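Local coordinates for protein halogenase (PDB 3E1T) that probably catalyses the FAD-dependent chlorination step in the biosynthesis of the myxobacterial natural product chondrochloren, at residues A[9-14]-A[162-167]; A[107-112]-A[223-228]. All coordinates share one frame; numbering follows the deposited sequence.

Contact 1: A[9-14]-A[162-167]. With FAD (flavin-adenine dinucleotide), chain C.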
loop_
_atom_site.group_PDB
_atom_site.type_symbol
_atom_site.label_atom_id
_atom_site.label_comp_id
_atom_site.label_asym_id
_atom_site.label_seq_id
_atom_site.Cartn_x
_atom_site.Cartn_y
_atom_site.Cartn_z
ATOM N N ASP A 9 -27.461 1.538 -2.886
ATOM C CA ASP A 9 -26.811 2.279 -3.962
ATOM C C ASP A 9 -25.435 1.639 -4.230
ATOM O O ASP A 9 -24.987 1.583 -5.369
ATOM C CB ASP A 9 -26.686 3.776 -3.642
ATOM C CG ASP A 9 -28.044 4.466 -3.453
ATOM O OD1 ASP A 9 -28.293 4.956 -2.329
ATOM O OD2 ASP A 9 -28.843 4.542 -4.419
ATOM N N LEU A 10 -24.807 1.113 -3.173
ATOM C CA LEU A 10 -23.430 0.601 -3.238
ATOM C C LEU A 10 -23.222 -0.528 -2.252
ATOM O O LEU A 10 -23.618 -0.417 -1.096
ATOM C CB LEU A 10 -22.432 1.729 -2.918
ATOM C CG LEU A 10 -20.944 1.427 -2.668
ATOM C CD1 LEU A 10 -20.287 0.890 -3.944
ATOM C CD2 LEU A 10 -20.215 2.687 -2.181
ATOM N N ILE A 11 -22.585 -1.603 -2.712
ATOM C CA ILE A 11 -22.089 -2.641 -1.812
ATOM C C ILE A 11 -20.566 -2.660 -1.856
ATOM O O ILE A 11 -19.970 -2.816 -2.930
ATOM C CB ILE A 11 -22.620 -4.043 -2.172
ATOM C CG1 ILE A 11 -24.155 -4.071 -2.062
ATOM C CG2 ILE A 11 -21.991 -5.099 -1.247
ATOM C CD1 ILE A 11 -24.830 -5.140 -2.907
ATOM N N VAL A 12 -19.952 -2.504 -0.682
ATOM C CA VAL A 12 -18.508 -2.578 -0.537
ATOM C C VAL A 12 -18.122 -3.894 0.126
ATOM O O VAL A 12 -18.679 -4.267 1.162
ATOM C CB VAL A 12 -17.965 -1.365 0.252
ATOM C CG1 VAL A 12 -16.462 -1.481 0.469
ATOM C CG2 VAL A 12 -18.278 -0.091 -0.507
ATOM N N ILE A 13 -17.192 -4.599 -0.510
ATOM C CA ILE A 13 -16.666 -5.857 -0.020
ATOM C C ILE A 13 -15.328 -5.640 0.696
ATOM O O ILE A 13 -14.270 -5.501 0.048
ATOM C CB ILE A 13 -16.413 -6.847 -1.185
ATOM C CG1 ILE A 13 -17.572 -6.822 -2.203
ATOM C CG2 ILE A 13 -16.072 -8.228 -0.623
ATOM C CD1 ILE A 13 -17.348 -7.675 -3.450
ATOM N N GLY A 14 -15.370 -5.636 2.022
ATOM C CA GLY A 14 -14.167 -5.520 2.853
ATOM C C GLY A 14 -14.181 -4.218 3.624
ATOM O O GLY A 14 -14.546 -3.188 3.076
ATOM N N ARG A 162 -26.565 -0.646 -7.420
ATOM C CA ARG A 162 -26.115 -0.098 -8.697
ATOM C C ARG A 162 -24.584 -0.255 -8.895
ATOM O O ARG A 162 -24.109 -0.395 -10.029
ATOM C CB ARG A 162 -26.546 1.370 -8.831
ATOM C CG ARG A 162 -26.325 1.954 -10.229
ATOM C CD ARG A 162 -26.670 3.431 -10.305
ATOM N NE ARG A 162 -26.021 4.080 -11.446
ATOM C CZ ARG A 162 -26.188 5.355 -11.798
ATOM N NH1 ARG A 162 -27.006 6.150 -11.117
ATOM N NH2 ARG A 162 -25.536 5.843 -12.848
ATOM N N PHE A 163 -23.834 -0.234 -7.793
ATOM C CA PHE A 163 -22.372 -0.328 -7.825
ATOM C C PHE A 163 -21.867 -1.334 -6.815
ATOM O O PHE A 163 -22.316 -1.344 -5.676
ATOM C CB PHE A 163 -21.733 1.016 -7.511
ATOM C CG PHE A 163 -22.107 2.104 -8.454
ATOM C CD1 PHE A 163 -21.550 2.169 -9.716
ATOM C CD2 PHE A 163 -23.007 3.086 -8.064
ATOM C CE1 PHE A 163 -21.896 3.198 -10.589
ATOM C CE2 PHE A 163 -23.351 4.117 -8.926
ATOM C CZ PHE A 163 -22.795 4.173 -10.191
ATOM N N ILE A 164 -20.933 -2.179 -7.246
ATOM C CA ILE A 164 -20.270 -3.149 -6.371
ATOM C C ILE A 164 -18.772 -2.836 -6.412
ATOM O O ILE A 164 -18.211 -2.702 -7.497
ATOM C CB ILE A 164 -20.474 -4.618 -6.849
ATOM C CG1 ILE A 164 -21.939 -4.898 -7.233
ATOM C CG2 ILE A 164 -19.960 -5.622 -5.788
ATOM C CD1 ILE A 164 -22.924 -4.853 -6.084
ATOM N N VAL A 165 -18.143 -2.690 -5.246
ATOM C CA VAL A 165 -16.700 -2.417 -5.188
ATOM C C VAL A 165 -15.932 -3.446 -4.353
ATOM O O VAL A 165 -16.278 -3.694 -3.205
ATOM C CB VAL A 165 -16.392 -0.997 -4.670
ATOM C CG1 VAL A 165 -14.872 -0.793 -4.550
ATOM C CG2 VAL A 165 -17.009 0.071 -5.609
ATOM N N ASP A 166 -14.903 -4.038 -4.959
ATOM C CA ASP A 166 -13.992 -4.950 -4.276
ATOM C C ASP A 166 -12.916 -4.140 -3.558
ATOM O O ASP A 166 -12.060 -3.508 -4.193
ATOM C CB ASP A 166 -13.369 -5.923 -5.280
ATOM C CG ASP A 166 -12.512 -6.997 -4.625
ATOM O OD1 ASP A 166 -12.526 -7.168 -3.378
ATOM O OD2 ASP A 166 -11.814 -7.693 -5.376
ATOM N N ALA A 167 -13.000 -4.134 -2.230
ATOM C CA ALA A 167 -11.987 -3.551 -1.370
ATOM C C ALA A 167 -11.533 -4.660 -0.448
ATOM O O ALA A 167 -11.248 -4.425 0.716
ATOM C CB ALA A 167 -12.567 -2.401 -0.555
HETATM P PA FAD C . -7.030 -4.765 3.548
HETATM O O1A FAD C . -6.397 -3.900 4.606
HETATM O O2A FAD C . -6.332 -6.053 3.282
HETATM O O5B FAD C . -8.536 -5.087 4.035
HETATM C C5B FAD C . -9.431 -5.837 3.229
HETATM C C4B FAD C . -10.561 -6.389 4.103
HETATM O O4B FAD C . -11.409 -7.238 3.355
HETATM C C3B FAD C . -10.010 -7.229 5.250
HETATM O O3B FAD C . -10.523 -6.705 6.454
HETATM C C2B FAD C . -10.546 -8.626 5.014
HETATM O O2B FAD C . -10.942 -9.204 6.226
HETATM C C1B FAD C . -11.741 -8.374 4.113
HETATM N N9A FAD C . -12.082 -9.470 3.188
HETATM C C8A FAD C . -11.248 -10.314 2.498
HETATM N N7A FAD C . -12.017 -11.141 1.753
HETATM C C5A FAD C . -13.323 -10.831 1.945
HETATM C C6A FAD C . -14.527 -11.354 1.448
HETATM N N6A FAD C . -14.551 -12.461 0.695
HETATM N N1A FAD C . -15.714 -10.792 1.855
HETATM C C2A FAD C . -15.740 -9.760 2.756
HETATM N N3A FAD C . -14.551 -9.263 3.246
HETATM C C4A FAD C . -13.369 -9.781 2.845
HETATM N N1 FAD C . 1.037 -0.001 3.855
HETATM C C2 FAD C . 1.266 1.172 4.519
HETATM O O2 FAD C . 0.516 2.119 4.295
HETATM N N3 FAD C . 2.331 1.262 5.398
HETATM C C4 FAD C . 3.161 0.170 5.625
HETATM O O4 FAD C . 4.098 0.240 6.424
HETATM C C4X FAD C . 2.934 -1.016 4.938
HETATM N N5 FAD C . 3.737 -2.124 5.136
HETATM C C5X FAD C . 3.481 -3.294 4.447
HETATM C C6 FAD C . 4.292 -4.419 4.631
HETATM C C7 FAD C . 4.024 -5.602 3.924
HETATM C C7M FAD C . 5.029 -6.718 3.966
HETATM C C8 FAD C . 2.950 -5.661 3.029
HETATM C C8M FAD C . 2.750 -6.838 2.101
HETATM C C9 FAD C . 2.142 -4.542 2.860
HETATM C C9A FAD C . 2.400 -3.357 3.559
HETATM N N10 FAD C . 1.576 -2.263 3.375
HETATM C C10 FAD C . 1.846 -1.093 4.053
HETATM C "C1'" FAD C . 0.337 -2.361 2.501
HETATM C "C2'" FAD C . -0.977 -2.473 3.283
HETATM O "O2'" FAD C . -0.963 -3.701 3.981
HETATM C "C3'" FAD C . -2.186 -2.451 2.334
HETATM O "O3'" FAD C . -1.946 -1.601 1.234
HETATM C "C4'" FAD C . -3.490 -1.959 2.962
HETATM O "O4'" FAD C . -3.852 -2.813 4.024
HETATM C "C5'" FAD C . -4.593 -1.968 1.904
HETATM O "O5'" FAD C . -5.843 -1.838 2.525
HETATM P P FAD C . -7.172 -2.447 1.861
HETATM O O1P FAD C . -8.375 -1.731 2.440
HETATM O O2P FAD C . -7.143 -2.282 0.375
HETATM O O3P FAD C . -7.115 -4.006 2.153
#
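Phe163 turns the edge of its ring to Asp9, whose carbonyl O lies near the ring plane, 3.7 Å from CD2. One face of the ring carries Arg162 CG, 3.9 Å above the plane and displaced toward the rim. With CG beside its own backbone N (chi1 -60°), Phe163 brings ring and N-H to the same carbonyl; Phe163 N donates to Asp9 O at 3.2 Å, a bent bond with the donor tilted from the carbonyl plane. The Asp9 carboxylate points elsewhere, to a salt bridge with Arg32.

Further along, the backbone bonds straighten: Phe163 O accepts from Ile11 N, Ile11 O from Val165 N and Val165 O from Ile13 N. Strands 10-13 and 163-166 run parallel, 13° apart, as neighbours in the five-stranded parallel sheet of a Rossmann-type FAD-binding fold. On one face Leu10 CD1 reaches across to Val165 CG2 at 3.8 Å, under Leu22 of helix 17-27 and Ile330 and Val326 of helix 315-333. On the other, Ile11 and Ile164 lie side by side, pointing the same way, with Ile11 CD1 3.7 Å from Ile164 CD1, and strand 133-140 packs over Ile164 and Ile13.

At the C-terminal ends the pair receives the cofactor. Ile13 CG2 touches the adenine, 3.6 Å from N1A of FAD, while Gly14 CA comes within 3.3 Å of the ribose oxygen O4B. Gly14, first glycine of a GxGxxG sequence, has a positive phi (114°) at which a CB would jam against the preceding carbonyl and also strike Ala167 O.

Contact 2: A[107-112]-A[223-228]. With FAD (flavin-adenine dinucleotide), chain C.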
loop_
_atom_site.group_PDB
_atom_site.type_symbol
_atom_site.label_atom_id
_atom_site.label_comp_id
_atom_site.label_asym_id
_atom_site.label_seq_id
_atom_site.Cartn_x
_atom_site.Cartn_y
_atom_site.Cartn_z
ATOM N N GLN A 107 2.221 6.058 13.273
ATOM C CA GLN A 107 2.525 4.640 13.206
ATOM C C GLN A 107 1.391 3.935 13.934
ATOM O O GLN A 107 1.224 4.107 15.147
ATOM C CB GLN A 107 3.848 4.315 13.911
ATOM C CG GLN A 107 5.029 5.203 13.560
ATOM C CD GLN A 107 5.659 4.869 12.217
ATOM O OE1 GLN A 107 4.999 4.336 11.321
ATOM N NE2 GLN A 107 6.947 5.198 12.066
ATOM N N VAL A 108 0.599 3.156 13.201
ATOM C CA VAL A 108 -0.655 2.661 13.756
ATOM C C VAL A 108 -0.714 1.159 13.916
ATOM O O VAL A 108 -0.225 0.408 13.069
ATOM C CB VAL A 108 -1.880 3.140 12.937
ATOM C CG1 VAL A 108 -1.831 4.646 12.726
ATOM C CG2 VAL A 108 -1.989 2.404 11.583
ATOM N N GLU A 109 -1.318 0.731 15.019
ATOM C CA GLU A 109 -1.763 -0.638 15.156
ATOM C C GLU A 109 -2.974 -0.750 14.244
ATOM O O GLU A 109 -3.976 -0.061 14.432
ATOM C CB GLU A 109 -2.133 -0.944 16.603
ATOM C CG GLU A 109 -0.935 -1.301 17.464
ATOM C CD GLU A 109 -1.238 -1.245 18.944
ATOM O OE1 GLU A 109 -1.123 -0.141 19.528
ATOM O OE2 GLU A 109 -1.576 -2.310 19.514
ATOM N N ARG A 110 -2.859 -1.588 13.223
ATOM C CA ARG A 110 -3.893 -1.660 12.198
ATOM C C ARG A 110 -5.229 -2.159 12.746
ATOM O O ARG A 110 -6.286 -1.677 12.342
ATOM C CB ARG A 110 -3.430 -2.536 11.049
ATOM C CG ARG A 110 -4.049 -2.168 9.758
ATOM C CD ARG A 110 -3.581 -0.806 9.280
ATOM N NE ARG A 110 -3.685 -0.693 7.829
ATOM C CZ ARG A 110 -4.309 -1.551 7.022
ATOM N NH1 ARG A 110 -4.953 -2.611 7.483
ATOM N NH2 ARG A 110 -4.315 -1.318 5.725
ATOM N N ALA A 111 -5.163 -3.118 13.670
ATOM C CA ALA A 111 -6.344 -3.596 14.390
ATOM C C ALA A 111 -7.181 -2.426 14.901
ATOM O O ALA A 111 -8.372 -2.328 14.576
ATOM C CB ALA A 111 -5.934 -4.526 15.542
ATOM N N ARG A 112 -6.536 -1.530 15.659
ATOM C CA ARG A 112 -7.189 -0.359 16.260
ATOM C C ARG A 112 -7.544 0.690 15.229
ATOM O O ARG A 112 -8.558 1.374 15.352
ATOM C CB ARG A 112 -6.277 0.335 17.274
ATOM C CG ARG A 112 -5.574 -0.542 18.290
ATOM C CD ARG A 112 -4.677 0.346 19.159
ATOM N NE ARG A 112 -5.407 1.511 19.659
ATOM C CZ ARG A 112 -4.866 2.695 19.944
ATOM N NH1 ARG A 112 -3.563 2.913 19.782
ATOM N NH2 ARG A 112 -5.638 3.675 20.397
ATOM N N ILE A 223 9.332 -0.385 12.880
ATOM C CA ILE A 223 8.278 0.601 13.096
ATOM C C ILE A 223 7.875 0.574 14.559
ATOM O O ILE A 223 7.420 -0.466 15.048
ATOM C CB ILE A 223 7.034 0.307 12.236
ATOM C CG1 ILE A 223 7.396 0.280 10.742
ATOM C CG2 ILE A 223 5.921 1.316 12.532
ATOM C CD1 ILE A 223 6.298 -0.304 9.829
ATOM N N PRO A 224 8.056 1.706 15.269
ATOM C CA PRO A 224 7.582 1.768 16.652
ATOM C C PRO A 224 6.071 1.984 16.702
ATOM O O PRO A 224 5.545 2.930 16.089
ATOM C CB PRO A 224 8.331 2.969 17.235
ATOM C CG PRO A 224 8.609 3.872 16.041
ATOM C CD PRO A 224 8.702 2.961 14.828
ATOM N N LEU A 225 5.382 1.097 17.416
ATOM C CA LEU A 225 3.927 1.170 17.554
ATOM C C LEU A 225 3.495 1.778 18.888
ATOM O O LEU A 225 2.445 2.414 18.986
ATOM C CB LEU A 225 3.322 -0.217 17.361
ATOM C CG LEU A 225 3.596 -0.806 15.969
ATOM C CD1 LEU A 225 3.026 -2.192 15.873
ATOM C CD2 LEU A 225 3.025 0.117 14.877
ATOM N N SER A 226 4.316 1.566 19.910
ATOM C CA SER A 226 4.183 2.251 21.189
ATOM C C SER A 226 5.575 2.409 21.798
ATOM O O SER A 226 6.598 2.185 21.123
ATOM C CB SER A 226 3.253 1.481 22.131
ATOM O OG SER A 226 3.861 0.294 22.608
ATOM N N ASP A 227 5.620 2.800 23.068
ATOM C CA ASP A 227 6.890 2.891 23.783
ATOM C C ASP A 227 7.532 1.518 23.889
ATOM O O ASP A 227 8.756 1.398 23.827
ATOM C CB ASP A 227 6.697 3.523 25.170
ATOM C CG ASP A 227 6.672 5.044 25.120
ATOM O OD1 ASP A 227 5.669 5.645 25.563
ATOM O OD2 ASP A 227 7.659 5.649 24.637
ATOM N N THR A 228 6.697 0.488 24.027
ATOM C CA THR A 228 7.178 -0.890 24.170
ATOM C C THR A 228 7.151 -1.732 22.886
ATOM O O THR A 228 7.959 -2.635 22.734
ATOM C CB THR A 228 6.375 -1.648 25.243
ATOM O OG1 THR A 228 5.011 -1.199 25.213
ATOM C CG2 THR A 228 6.955 -1.387 26.624
HETATM P PA FAD C . -7.030 -4.765 3.548
HETATM O O1A FAD C . -6.397 -3.900 4.606
HETATM O O2A FAD C . -6.332 -6.053 3.282
HETATM O O5B FAD C . -8.536 -5.087 4.035
HETATM C C5B FAD C . -9.431 -5.837 3.229
HETATM C C4B FAD C . -10.561 -6.389 4.103
HETATM O O4B FAD C . -11.409 -7.238 3.355
HETATM C C3B FAD C . -10.010 -7.229 5.250
HETATM O O3B FAD C . -10.523 -6.705 6.454
HETATM C C2B FAD C . -10.546 -8.626 5.014
HETATM O O2B FAD C . -10.942 -9.204 6.226
HETATM C C1B FAD C . -11.741 -8.374 4.113
HETATM N N9A FAD C . -12.082 -9.470 3.188
HETATM C C8A FAD C . -11.248 -10.314 2.498
HETATM N N7A FAD C . -12.017 -11.141 1.753
HETATM C C5A FAD C . -13.323 -10.831 1.945
HETATM C C6A FAD C . -14.527 -11.354 1.448
HETATM N N6A FAD C . -14.551 -12.461 0.695
HETATM N N1A FAD C . -15.714 -10.792 1.855
HETATM C C2A FAD C . -15.740 -9.760 2.756
HETATM N N3A FAD C . -14.551 -9.263 3.246
HETATM C C4A FAD C . -13.369 -9.781 2.845
HETATM N N1 FAD C . 1.037 -0.001 3.855
HETATM C C2 FAD C . 1.266 1.172 4.519
HETATM O O2 FAD C . 0.516 2.119 4.295
HETATM N N3 FAD C . 2.331 1.262 5.398
HETATM C C4 FAD C . 3.161 0.170 5.625
HETATM O O4 FAD C . 4.098 0.240 6.424
HETATM C C4X FAD C . 2.934 -1.016 4.938
HETATM N N5 FAD C . 3.737 -2.124 5.136
HETATM C C5X FAD C . 3.481 -3.294 4.447
HETATM C C6 FAD C . 4.292 -4.419 4.631
HETATM C C7 FAD C . 4.024 -5.602 3.924
HETATM C C7M FAD C . 5.029 -6.718 3.966
HETATM C C8 FAD C . 2.950 -5.661 3.029
HETATM C C8M FAD C . 2.750 -6.838 2.101
HETATM C C9 FAD C . 2.142 -4.542 2.860
HETATM C C9A FAD C . 2.400 -3.357 3.559
HETATM N N10 FAD C . 1.576 -2.263 3.375
HETATM C C10 FAD C . 1.846 -1.093 4.053
HETATM C "C1'" FAD C . 0.337 -2.361 2.501
HETATM C "C2'" FAD C . -0.977 -2.473 3.283
HETATM O "O2'" FAD C . -0.963 -3.701 3.981
HETATM C "C3'" FAD C . -2.186 -2.451 2.334
HETATM O "O3'" FAD C . -1.946 -1.601 1.234
HETATM C "C4'" FAD C . -3.490 -1.959 2.962
HETATM O "O4'" FAD C . -3.852 -2.813 4.024
HETATM C "C5'" FAD C . -4.593 -1.968 1.904
HETATM O "O5'" FAD C . -5.843 -1.838 2.525
HETATM P P FAD C . -7.172 -2.447 1.861
HETATM O O1P FAD C . -8.375 -1.731 2.440
HETATM O O2P FAD C . -7.143 -2.282 0.375
HETATM O O3P FAD C . -7.115 -4.006 2.153
HETATM O O HOH W 1 0.457 2.664 17.173
#
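One water joins Gln107 and Leu225 by donating to both backbone carbonyls, 2.6 Å from Gln107 O and 2.7 Å from Leu225 O. No direct hydrogen bond links the segments; the rest is van der Waals packing. Gln107 lies across Ile223 and Pro224, its CB pressed to 3.1 Å from Pro224 O. A bend at chi2 (-78°) folds its amide back over the Ile223 branch methyl, so that OE1 sits 3.4 Å from Ile223 CG2. The amide's polar bonds, OE1 with Ser49 OG and NE2 with Gly208 O, fix its rotation against Ile223. Leu225 reaches in with its end, CD2 lying 3.7 Å from Val108 O.

Glu109 holds the N-cap position of helix 110-123, and from the helix's first turn Arg110 extends to FAD. Its NH1 makes a weak bond to the pyrophosphate oxygen O1A, 3.5 Å away and in the guanidinium plane, and a salt bridge to Asp114. The positive guanidinium would be expected to offset part of the pyrophosphate's charge. Two carbonyls cannot bond each other, and the water supplies both protons, bridging the loop that leads into helix 110-123 and the residue just after strand 218-224.

How the contacts relate
From the N terminus the chain passes 9-14, then 107-112, then 162-167 and last 223-228, so the two contacts cross. Contact 1 closes a loop of 147 intervening residues by bringing strand 163-166 alongside strand 10-13 in the parallel sheet. Segment 107-112, at the start of helix 110-123, lies within that loop, and contact 2 closes a second one of 110 residues, joining the loop that leads into this helix to the end of strand 218-224 in the large mixed sheet. The centres of contact 1 and contact 2 are about 29 Å apart, and the two do not touch. FAD spans the distance: its adenosine half meets contact 1, its pyrophosphate meets Arg110 of contact 2.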